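Local coordinates for protein high choriolytic enzyme 1 (Oryzias latipes, PDB 3VTG) that breaks down the inner layer of the fish egg envelope at hatching, as a zinc-dependent metalloendopeptidase of the astacin family, at residues M3-K13 with L75-E83; G18-I26 with R52-I63. All blocks are in the same frame, centred on the assembly; numbering follows the deposited sequence.

In the fold
Both contacts converge on the five-stranded mixed sheet of the astacin protease domain, about 13 Å apart, centre to centre. Contact 2 lies within the sheet, joining three of its strands: strand 20-26 runs between strands 51-55 and 62-66, held by a ladder of backbone bonds with mostly apolar side chains on its faces. Contact 1 lies beside it, where the irregular N-terminal segment meets the loop leading into strand 81-86, and an arginine supplies most bonds. Both are partly buried: contact 2 buries I22, P23 and Y24, contact 1 W12, whereas its S9 and K13 are exposed. They touch through D61 of contact 2, which bridges to R77 and accepts from G80 N of contact 1.

Contact 1: M3-K13 with L75-E83; sequences MKCWSSSCFWK and LGRKGGQQE
R77 lies against the W12 indole and threads its guanidinium into the backbone of residues 8-11. CB stands over the five-membered ring, 3.9 Å from its centroid, and CD follows over the benzo part at CE3. With CG anti to the backbone N (chi1 173°), the arginine chain runs along this ring face before bending at chi3 toward the carbonyls. There NE gives a 2.7 Å bond to F11 O, to which NH2 adds a weak one; the oxygen lies near the guanidinium plane, whereas NE sits above the plane of the F11 carbonyl. NH2 also reaches S8 O at 3.2 Å, in that carbonyl's plane and on a lone pair; the same oxygen also accepts from F11 N, so two donors share it. One guanidinium face carries K13 CG and the opposite one S9 O, while NH1 is taken by D61 in a salt bridge. The R77 backbone N bonds C10 O at 2.9 Å. W12 NE1 donates to A104 O, outside both segments, and its CZ2 approaches Q82 OE1 at 3.5 Å, the ring and amide planes 40° apart. That amide is itself fixed, NE2 donating to G76 O and OE1 accepting from K78 N. M3 follows R77 and W12 in buried surface, its SD 3.6 Å from L75 O. The C5-C10 disulfide ties off the N-terminal loop, and L75 packs near H103, a zinc ligand of the HExxH helix: this is the N-terminal segment of an astacin-family catalytic domain, folded against the flank of its zinc site.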
loop_
_atom_site.group_PDB
_atom_site.type_symbol
_atom_site.label_atom_id
_atom_site.label_comp_id
_atom_site.label_asym_id
_atom_site.label_seq_id
_atom_site.Cartn_x
_atom_site.Cartn_y
_atom_site.Cartn_z
ATOM N N MET A 3 4.686 -0.313 9.318
ATOM C CA MET A 3 5.914 0.320 9.780
ATOM C C MET A 3 5.914 0.379 11.305
ATOM O O MET A 3 4.852 0.473 11.931
ATOM C CB MET A 3 6.060 1.714 9.172
ATOM C CG MET A 3 4.962 2.688 9.566
ATOM S SD MET A 3 5.031 4.230 8.640
ATOM C CE MET A 3 6.600 4.908 9.172
ATOM N N LYS A 4 7.102 0.297 11.898
ATOM C CA LYS A 4 7.247 0.393 13.342
ATOM C C LYS A 4 7.558 1.826 13.738
ATOM O O LYS A 4 8.629 2.349 13.430
ATOM C CB LYS A 4 8.342 -0.549 13.856
ATOM C CG LYS A 4 7.906 -1.996 14.021
ATOM C CD LYS A 4 8.977 -2.809 14.733
ATOM C CE LYS A 4 8.563 -4.265 14.881
ATOM N NZ LYS A 4 9.564 -5.048 15.657
ATOM N N CYS A 5 6.592 2.461 14.392
ATOM C CA CYS A 5 6.786 3.760 15.021
ATOM C C CYS A 5 5.874 3.812 16.232
ATOM O O CYS A 5 4.682 3.515 16.136
ATOM C CB CYS A 5 6.478 4.914 14.062
ATOM S SG CYS A 5 6.752 6.550 14.788
ATOM N N TRP A 6 6.446 4.184 17.370
ATOM C CA TRP A 6 5.733 4.155 18.636
ATOM C C TRP A 6 4.827 5.342 18.822
ATOM O O TRP A 6 3.785 5.235 19.471
ATOM C CB TRP A 6 6.731 4.062 19.786
ATOM C CG TRP A 6 6.079 3.934 21.137
ATOM C CD1 TRP A 6 5.644 2.769 21.764
ATOM C CD2 TRP A 6 5.752 5.015 22.073
ATOM N NE1 TRP A 6 5.091 3.048 22.985
ATOM C CE2 TRP A 6 5.120 4.374 23.234
ATOM C CE3 TRP A 6 5.910 6.397 22.069
ATOM C CZ2 TRP A 6 4.684 5.103 24.330
ATOM C CZ3 TRP A 6 5.464 7.120 23.181
ATOM C CH2 TRP A 6 4.866 6.487 24.282
ATOM N N SER A 7 5.208 6.476 18.239
ATOM C CA SER A 7 4.587 7.766 18.549
ATOM C C SER A 7 3.221 8.021 17.911
ATOM O O SER A 7 2.380 8.694 18.503
ATOM C CB SER A 7 5.541 8.914 18.211
ATOM O OG SER A 7 5.927 8.877 16.850
ATOM N N SER A 8 3.003 7.505 16.706
ATOM C CA SER A 8 1.738 7.729 15.987
ATOM C C SER A 8 1.535 9.186 15.531
ATOM O O SER A 8 0.502 9.526 14.954
ATOM C CB SER A 8 0.528 7.210 16.785
ATOM O OG SER A 8 0.648 5.820 17.049
ATOM N N SER A 9 2.523 10.044 15.796
ATOM C CA SER A 9 2.729 11.234 14.970
ATOM C C SER A 9 3.050 10.693 13.576
ATOM O O SER A 9 2.920 11.391 12.568
ATOM C CB SER A 9 3.887 12.082 15.499
ATOM O OG SER A 9 5.090 11.330 15.561
ATOM N N CYS A 10 3.464 9.425 13.564
ATOM C CA CYS A 10 3.795 8.653 12.371
ATOM C C CYS A 10 2.575 8.159 11.597
ATOM O O CYS A 10 2.690 7.784 10.432
ATOM C CB CYS A 10 4.638 7.441 12.772
ATOM S SG CYS A 10 6.322 7.849 13.277
ATOM N N PHE A 11 1.417 8.144 12.252
ATOM C CA PHE A 11 0.194 7.608 11.653
ATOM C C PHE A 11 -0.894 8.670 11.630
ATOM O O PHE A 11 -0.800 9.677 12.329
ATOM C CB PHE A 11 -0.278 6.366 12.418
ATOM C CG PHE A 11 0.730 5.250 12.442
ATOM C CD1 PHE A 11 0.828 4.358 11.379
ATOM C CD2 PHE A 11 1.587 5.093 13.528
ATOM C CE1 PHE A 11 1.761 3.330 11.395
ATOM C CE2 PHE A 11 2.521 4.066 13.551
ATOM C CZ PHE A 11 2.605 3.182 12.484
ATOM N N TRP A 12 -1.922 8.449 10.813
ATOM C CA TRP A 12 -3.047 9.380 10.732
ATOM C C TRP A 12 -3.823 9.385 12.015
ATOM O O TRP A 12 -3.972 8.349 12.665
ATOM C CB TRP A 12 -3.919 9.063 9.521
ATOM C CG TRP A 12 -3.128 9.227 8.252
ATOM C CD1 TRP A 12 -2.443 8.243 7.546
ATOM C CD2 TRP A 12 -2.856 10.477 7.532
ATOM N NE1 TRP A 12 -1.803 8.779 6.459
ATOM C CE2 TRP A 12 -2.014 10.114 6.389
ATOM C CE3 TRP A 12 -3.228 11.807 7.703
ATOM C CZ2 TRP A 12 -1.569 11.058 5.475
ATOM C CZ3 TRP A 12 -2.778 12.750 6.773
ATOM C CH2 TRP A 12 -1.965 12.385 5.688
ATOM N N LYS A 13 -4.289 10.568 12.403
ATOM C CA LYS A 13 -4.957 10.766 13.683
ATOM C C LYS A 13 -6.356 10.171 13.719
ATOM O O LYS A 13 -7.130 10.308 12.771
ATOM C CB LYS A 13 -5.022 12.256 14.018
ATOM C CG LYS A 13 -3.719 12.836 14.552
ATOM C CD LYS A 13 -3.813 14.337 14.801
ATOM C CE LYS A 13 -5.006 14.726 15.667
ATOM N NZ LYS A 13 -5.065 14.016 16.978
ATOM N N LEU A 75 5.248 6.473 3.269
ATOM C CA LEU A 75 4.765 5.531 4.279
ATOM C C LEU A 75 4.256 6.242 5.526
ATOM O O LEU A 75 5.029 6.884 6.235
ATOM C CB LEU A 75 5.882 4.571 4.690
ATOM C CG LEU A 75 6.084 3.244 3.970
ATOM C CD1 LEU A 75 7.339 2.583 4.517
ATOM C CD2 LEU A 75 4.876 2.339 4.158
ATOM N N GLY A 76 2.962 6.110 5.804
ATOM C CA GLY A 76 2.359 6.733 6.981
ATOM C C GLY A 76 2.157 8.227 6.809
ATOM O O GLY A 76 2.312 8.758 5.704
ATOM N N ARG A 77 1.801 8.902 7.901
ATOM C CA ARG A 77 1.662 10.360 7.914
ATOM C C ARG A 77 3.032 11.001 8.110
ATOM O O ARG A 77 3.701 10.762 9.119
ATOM C CB ARG A 77 0.683 10.818 9.008
ATOM C CG ARG A 77 0.613 12.333 9.198
ATOM C CD ARG A 77 -0.554 12.768 10.078
ATOM N NE ARG A 77 -0.466 12.239 11.438
ATOM C CZ ARG A 77 -0.436 12.970 12.551
ATOM N NH1 ARG A 77 -0.494 14.298 12.504
ATOM N NH2 ARG A 77 -0.357 12.362 13.725
ATOM N N LYS A 78 3.438 11.818 7.142
ATOM C CA LYS A 78 4.771 12.417 7.142
ATOM C C LYS A 78 4.789 13.817 7.740
ATOM O O LYS A 78 5.851 14.330 8.088
ATOM C CB LYS A 78 5.341 12.461 5.721
ATOM C CG LYS A 78 5.415 11.112 5.023
ATOM C CD LYS A 78 6.383 10.154 5.702
ATOM C CE LYS A 78 7.828 10.571 5.490
ATOM N NZ LYS A 78 8.780 9.555 6.011
ATOM N N GLY A 79 3.617 14.433 7.850
ATOM C CA GLY A 79 3.520 15.802 8.342
ATOM C C GLY A 79 3.451 16.789 7.196
ATOM O O GLY A 79 4.352 16.850 6.360
ATOM N N GLY A 80 2.373 17.563 7.159
ATOM C CA GLY A 80 2.159 18.536 6.095
ATOM C C GLY A 80 1.750 17.892 4.787
ATOM O O GLY A 80 1.075 16.862 4.774
ATOM N N GLN A 81 2.162 18.509 3.688
ATOM C CA GLN A 81 1.870 17.993 2.359
ATOM C C GLN A 81 2.739 16.779 2.082
ATOM O O GLN A 81 3.964 16.864 2.142
ATOM C CB GLN A 81 2.143 19.075 1.318
ATOM C CG GLN A 81 1.801 18.694 -0.115
ATOM C CD GLN A 81 1.807 19.889 -1.051
ATOM O OE1 GLN A 81 2.031 21.023 -0.632
ATOM N NE2 GLN A 81 1.552 19.635 -2.324
ATOM N N GLN A 82 2.104 15.647 1.792
ATOM C CA GLN A 82 2.831 14.469 1.329
ATOM C C GLN A 82 2.260 13.994 0.003
ATOM O O GLN A 82 1.041 13.940 -0.181
ATOM C CB GLN A 82 2.835 13.350 2.378
ATOM C CG GLN A 82 1.501 12.667 2.628
ATOM C CD GLN A 82 1.585 11.692 3.778
ATOM O OE1 GLN A 82 1.689 12.094 4.938
ATOM N NE2 GLN A 82 1.546 10.402 3.466
ATOM N N GLU A 83 3.149 13.659 -0.922
ATOM C CA GLU A 83 2.727 13.288 -2.261
ATOM C C GLU A 83 2.424 11.804 -2.398
ATOM O O GLU A 83 3.019 10.953 -1.726
ATOM C CB GLU A 83 3.740 13.758 -3.314
ATOM C CG GLU A 83 3.722 15.269 -3.515
ATOM C CD GLU A 83 4.518 15.756 -4.718
ATOM O OE1 GLU A 83 5.374 15.013 -5.241
ATOM O OE2 GLU A 83 4.283 16.908 -5.138
#

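Contact 2: G18-I26 with R52-I63; sequences GLVVIPYVI and RFVRRTNEYDFI
I22 and Y24 pair in parallel-sheet fashion with residues 52-56: I22 N takes R52 O and Y24 N takes V54 O, while I22 O receives V54 N and Y24 O receives R56 N. V20 O starts this ladder with R52 N at 2.9 Å, nearly straight at 173°. The other edge serves the start of strand 62-66, where P23 O accepts I63 N and V25 N gives a 2.8 Å bond to I63 O; P23 itself brings no N-H. The Y24 ring, with CG lodged between backbone N and carbonyl carbon (chi1 67°), takes R55 CA over one face, 4.2 Å from its centroid. Its OH accepts from a water at 2.6 Å that also donates to F53 O, and is hydrogen-bonded to E39 OE2 of helix 32-43. With an alanine here the water is likely to lose one of its two mates, E39 a donor, and R55 the ring face it packs on. R56 NE and NH2 both grip E59 O, the guanidinium flat over the F62 ring rim at CE2. Helix 32-43 joins strands 20-26 and 51-55 as a beta-alpha-beta unit, Y24 and F53 packing on its M42, while I22, F53 and I63 meet the zinc-binding helix 94-105.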
loop_
_atom_site.group_PDB
_atom_site.type_symbol
_atom_site.label_atom_id
_atom_site.label_comp_id
_atom_site.label_asym_id
_atom_site.label_seq_id
_atom_site.Cartn_x
_atom_site.Cartn_y
_atom_site.Cartn_z
ATOM N N GLY A 18 -13.981 7.832 16.473
ATOM C CA GLY A 18 -13.390 6.606 15.939
ATOM C C GLY A 18 -12.885 6.693 14.510
ATOM O O GLY A 18 -12.059 5.881 14.091
ATOM N N LEU A 19 -13.373 7.672 13.755
ATOM C CA LEU A 19 -12.993 7.798 12.349
ATOM C C LEU A 19 -11.603 8.389 12.176
ATOM O O LEU A 19 -11.201 9.295 12.911
ATOM C CB LEU A 19 -14.026 8.618 11.567
ATOM C CG LEU A 19 -15.461 8.079 11.536
ATOM C CD1 LEU A 19 -16.340 8.978 10.679
ATOM C CD2 LEU A 19 -15.524 6.635 11.051
ATOM N N VAL A 20 -10.870 7.842 11.211
ATOM C CA VAL A 20 -9.561 8.355 10.829
ATOM C C VAL A 20 -9.748 9.115 9.521
ATOM O O VAL A 20 -9.809 8.528 8.438
ATOM C CB VAL A 20 -8.523 7.221 10.686
ATOM C CG1 VAL A 20 -7.171 7.774 10.258
ATOM C CG2 VAL A 20 -8.385 6.451 11.992
ATOM N N VAL A 21 -9.863 10.431 9.643
ATOM C CA VAL A 21 -10.220 11.279 8.518
ATOM C C VAL A 21 -8.945 11.817 7.884
ATOM O O VAL A 21 -8.178 12.536 8.521
ATOM C CB VAL A 21 -11.182 12.406 8.954
ATOM C CG1 VAL A 21 -11.440 13.368 7.807
ATOM C CG2 VAL A 21 -12.497 11.816 9.450
ATOM N N ILE A 22 -8.715 11.429 6.633
ATOM C CA ILE A 22 -7.478 11.755 5.930
ATOM C C ILE A 22 -7.772 12.706 4.776
ATOM O O ILE A 22 -8.405 12.314 3.794
ATOM C CB ILE A 22 -6.756 10.484 5.433
ATOM C CG1 ILE A 22 -6.479 9.542 6.609
ATOM C CG2 ILE A 22 -5.466 10.843 4.703
ATOM C CD1 ILE A 22 -5.936 8.188 6.208
ATOM N N PRO A 23 -7.328 13.968 4.896
ATOM C CA PRO A 23 -7.604 14.956 3.856
ATOM C C PRO A 23 -6.697 14.778 2.648
ATOM O O PRO A 23 -5.550 14.346 2.787
ATOM C CB PRO A 23 -7.306 16.297 4.542
ATOM C CG PRO A 23 -7.108 15.984 5.988
ATOM C CD PRO A 23 -6.627 14.572 6.040
ATOM N N TYR A 24 -7.215 15.116 1.472
ATOM C CA TYR A 24 -6.438 15.015 0.240
ATOM C C TYR A 24 -6.801 16.102 -0.759
ATOM O O TYR A 24 -7.888 16.678 -0.699
ATOM C CB TYR A 24 -6.618 13.637 -0.414
ATOM C CG TYR A 24 -8.020 13.396 -0.932
ATOM C CD1 TYR A 24 -8.403 13.824 -2.209
ATOM C CD2 TYR A 24 -8.969 12.755 -0.142
ATOM C CE1 TYR A 24 -9.692 13.621 -2.674
ATOM C CE2 TYR A 24 -10.257 12.545 -0.600
ATOM C CZ TYR A 24 -10.614 12.980 -1.862
ATOM O OH TYR A 24 -11.892 12.766 -2.307
ATOM N N VAL A 25 -5.872 16.362 -1.674
ATOM C CA VAL A 25 -6.135 17.153 -2.871
ATOM C C VAL A 25 -5.705 16.333 -4.083
ATOM O O VAL A 25 -4.777 15.522 -3.999
ATOM C CB VAL A 25 -5.426 18.535 -2.849
ATOM C CG1 VAL A 25 -5.955 19.400 -1.710
ATOM C CG2 VAL A 25 -3.911 18.400 -2.763
ATOM N N ILE A 26 -6.399 16.528 -5.198
ATOM C CA ILE A 26 -6.073 15.842 -6.442
ATOM C C ILE A 26 -5.669 16.878 -7.489
ATOM O O ILE A 26 -6.412 17.828 -7.756
ATOM C CB ILE A 26 -7.251 14.969 -6.935
ATOM C CG1 ILE A 26 -7.543 13.848 -5.925
ATOM C CG2 ILE A 26 -6.954 14.382 -8.310
ATOM C CD1 ILE A 26 -8.807 13.055 -6.199
ATOM N N ARG A 52 -11.484 7.233 6.484
ATOM C CA ARG A 52 -12.259 8.073 5.570
ATOM C C ARG A 52 -11.360 9.091 4.871
ATOM O O ARG A 52 -10.866 10.023 5.499
ATOM C CB ARG A 52 -13.383 8.814 6.309
ATOM C CG ARG A 52 -14.370 7.936 7.060
ATOM C CD ARG A 52 -15.287 7.148 6.136
ATOM N NE ARG A 52 -16.215 6.340 6.921
ATOM C CZ ARG A 52 -15.974 5.094 7.327
ATOM N NH1 ARG A 52 -14.835 4.487 7.008
ATOM N NH2 ARG A 52 -16.880 4.452 8.052
ATOM N N PHE A 53 -11.146 8.906 3.573
ATOM C CA PHE A 53 -10.448 9.900 2.771
ATOM C C PHE A 53 -11.447 10.982 2.370
ATOM O O PHE A 53 -12.487 10.676 1.780
ATOM C CB PHE A 53 -9.810 9.250 1.540
ATOM C CG PHE A 53 -8.703 8.286 1.869
ATOM C CD1 PHE A 53 -7.425 8.750 2.163
ATOM C CD2 PHE A 53 -8.935 6.914 1.887
ATOM C CE1 PHE A 53 -6.402 7.868 2.473
ATOM C CE2 PHE A 53 -7.914 6.024 2.194
ATOM C CZ PHE A 53 -6.647 6.503 2.488
ATOM N N VAL A 54 -11.147 12.234 2.721
ATOM C CA VAL A 54 -12.040 13.367 2.434
ATOM C C VAL A 54 -11.294 14.494 1.734
ATOM O O VAL A 54 -10.105 14.700 1.974
ATOM C CB VAL A 54 -12.719 13.937 3.705
ATOM C CG1 VAL A 54 -13.513 12.864 4.435
ATOM C CG2 VAL A 54 -11.708 14.602 4.631
ATOM N N ARG A 55 -11.991 15.231 0.876
ATOM C CA ARG A 55 -11.391 16.403 0.252
ATOM C C ARG A 55 -10.923 17.383 1.320
ATOM O O ARG A 55 -11.643 17.667 2.280
ATOM C CB ARG A 55 -12.361 17.080 -0.717
ATOM C CG ARG A 55 -12.585 16.287 -1.995
ATOM C CD ARG A 55 -13.402 17.062 -3.019
ATOM N NE ARG A 55 -14.783 17.234 -2.579
ATOM C CZ ARG A 55 -15.746 16.332 -2.747
ATOM N NH1 ARG A 55 -15.494 15.179 -3.361
ATOM N NH2 ARG A 55 -16.965 16.586 -2.296
ATOM N N ARG A 56 -9.695 17.865 1.158
ATOM C CA ARG A 56 -9.094 18.819 2.079
ATOM C C ARG A 56 -9.858 20.138 2.096
ATOM O O ARG A 56 -10.354 20.601 1.067
ATOM C CB ARG A 56 -7.638 19.079 1.684
ATOM C CG ARG A 56 -6.852 19.930 2.669
ATOM C CD ARG A 56 -5.613 20.523 2.021
ATOM N NE ARG A 56 -4.818 21.264 2.999
ATOM C CZ ARG A 56 -3.883 22.162 2.700
ATOM N NH1 ARG A 56 -3.600 22.459 1.438
ATOM N NH2 ARG A 56 -3.217 22.763 3.675
ATOM N N THR A 57 -9.955 20.723 3.284
ATOM C CA THR A 57 -10.389 22.100 3.443
ATOM C C THR A 57 -9.118 22.930 3.631
ATOM O O THR A 57 -8.607 23.508 2.669
ATOM C CB THR A 57 -11.371 22.231 4.625
ATOM O OG1 THR A 57 -12.501 21.380 4.391
ATOM C CG2 THR A 57 -11.856 23.663 4.779
ATOM N N ASN A 58 -8.588 22.948 4.853
ATOM C CA ASN A 58 -7.321 23.622 5.135
ATOM C C ASN A 58 -6.479 22.881 6.175
ATOM O O ASN A 58 -5.626 23.479 6.839
ATOM C CB ASN A 58 -7.565 25.076 5.553
ATOM C CG ASN A 58 -6.350 25.963 5.333
ATOM O OD1 ASN A 58 -5.523 25.707 4.457
ATOM N ND2 ASN A 58 -6.237 27.013 6.137
ATOM N N GLU A 59 -6.699 21.573 6.299
ATOM C CA GLU A 59 -5.950 20.759 7.257
ATOM C C GLU A 59 -4.459 20.801 6.951
ATOM O O GLU A 59 -4.058 20.866 5.788
ATOM C CB GLU A 59 -6.431 19.307 7.243
ATOM C CG GLU A 59 -7.873 19.102 7.682
ATOM C CD GLU A 59 -8.868 19.130 6.531
ATOM O OE1 GLU A 59 -8.544 19.673 5.453
ATOM O OE2 GLU A 59 -9.984 18.609 6.710
ATOM N N TYR A 60 -3.639 20.756 7.995
ATOM C CA TYR A 60 -2.198 20.824 7.813
ATOM C C TYR A 60 -1.609 19.554 7.181
ATOM O O TYR A 60 -0.828 19.643 6.234
ATOM C CB TYR A 60 -1.477 21.179 9.120
ATOM C CG TYR A 60 0.015 21.031 8.979
ATOM C CD1 TYR A 60 0.742 21.870 8.131
ATOM C CD2 TYR A 60 0.695 20.026 9.653
ATOM C CE1 TYR A 60 2.105 21.713 7.976
ATOM C CE2 TYR A 60 2.062 19.869 9.510
ATOM C CZ TYR A 60 2.759 20.715 8.672
ATOM O OH TYR A 60 4.112 20.550 8.525
ATOM N N ASP A 61 -1.977 18.385 7.704
ATOM C CA ASP A 61 -1.508 17.109 7.156
ATOM C C ASP A 61 -2.469 16.627 6.084
ATOM O O ASP A 61 -3.657 16.446 6.348
ATOM C CB ASP A 61 -1.395 16.036 8.247
ATOM C CG ASP A 61 -0.556 16.478 9.429
ATOM O OD1 ASP A 61 0.582 16.944 9.227
ATOM O OD2 ASP A 61 -1.033 16.325 10.570
ATOM N N PHE A 62 -1.959 16.416 4.875
ATOM C CA PHE A 62 -2.816 15.983 3.772
ATOM C C PHE A 62 -2.037 15.284 2.673
ATOM O O PHE A 62 -0.825 15.461 2.545
ATOM C CB PHE A 62 -3.622 17.166 3.201
ATOM C CG PHE A 62 -2.796 18.171 2.445
ATOM C CD1 PHE A 62 -2.770 18.157 1.054
ATOM C CD2 PHE A 62 -2.066 19.147 3.116
ATOM C CE1 PHE A 62 -2.023 19.085 0.348
ATOM C CE2 PHE A 62 -1.312 20.076 2.415
ATOM C CZ PHE A 62 -1.295 20.047 1.029
ATOM N N ILE A 63 -2.753 14.493 1.880
ATOM C CA ILE A 63 -2.180 13.803 0.733
ATOM C C ILE A 63 -2.411 14.629 -0.532
ATOM O O ILE A 63 -3.531 15.070 -0.806
ATOM C CB ILE A 63 -2.782 12.391 0.568
ATOM C CG1 ILE A 63 -2.478 11.534 1.805
ATOM C CG2 ILE A 63 -2.253 11.724 -0.695
ATOM C CD1 ILE A 63 -3.175 10.188 1.819
HETATM O O HOH W 1 -13.409 11.240 -0.833
#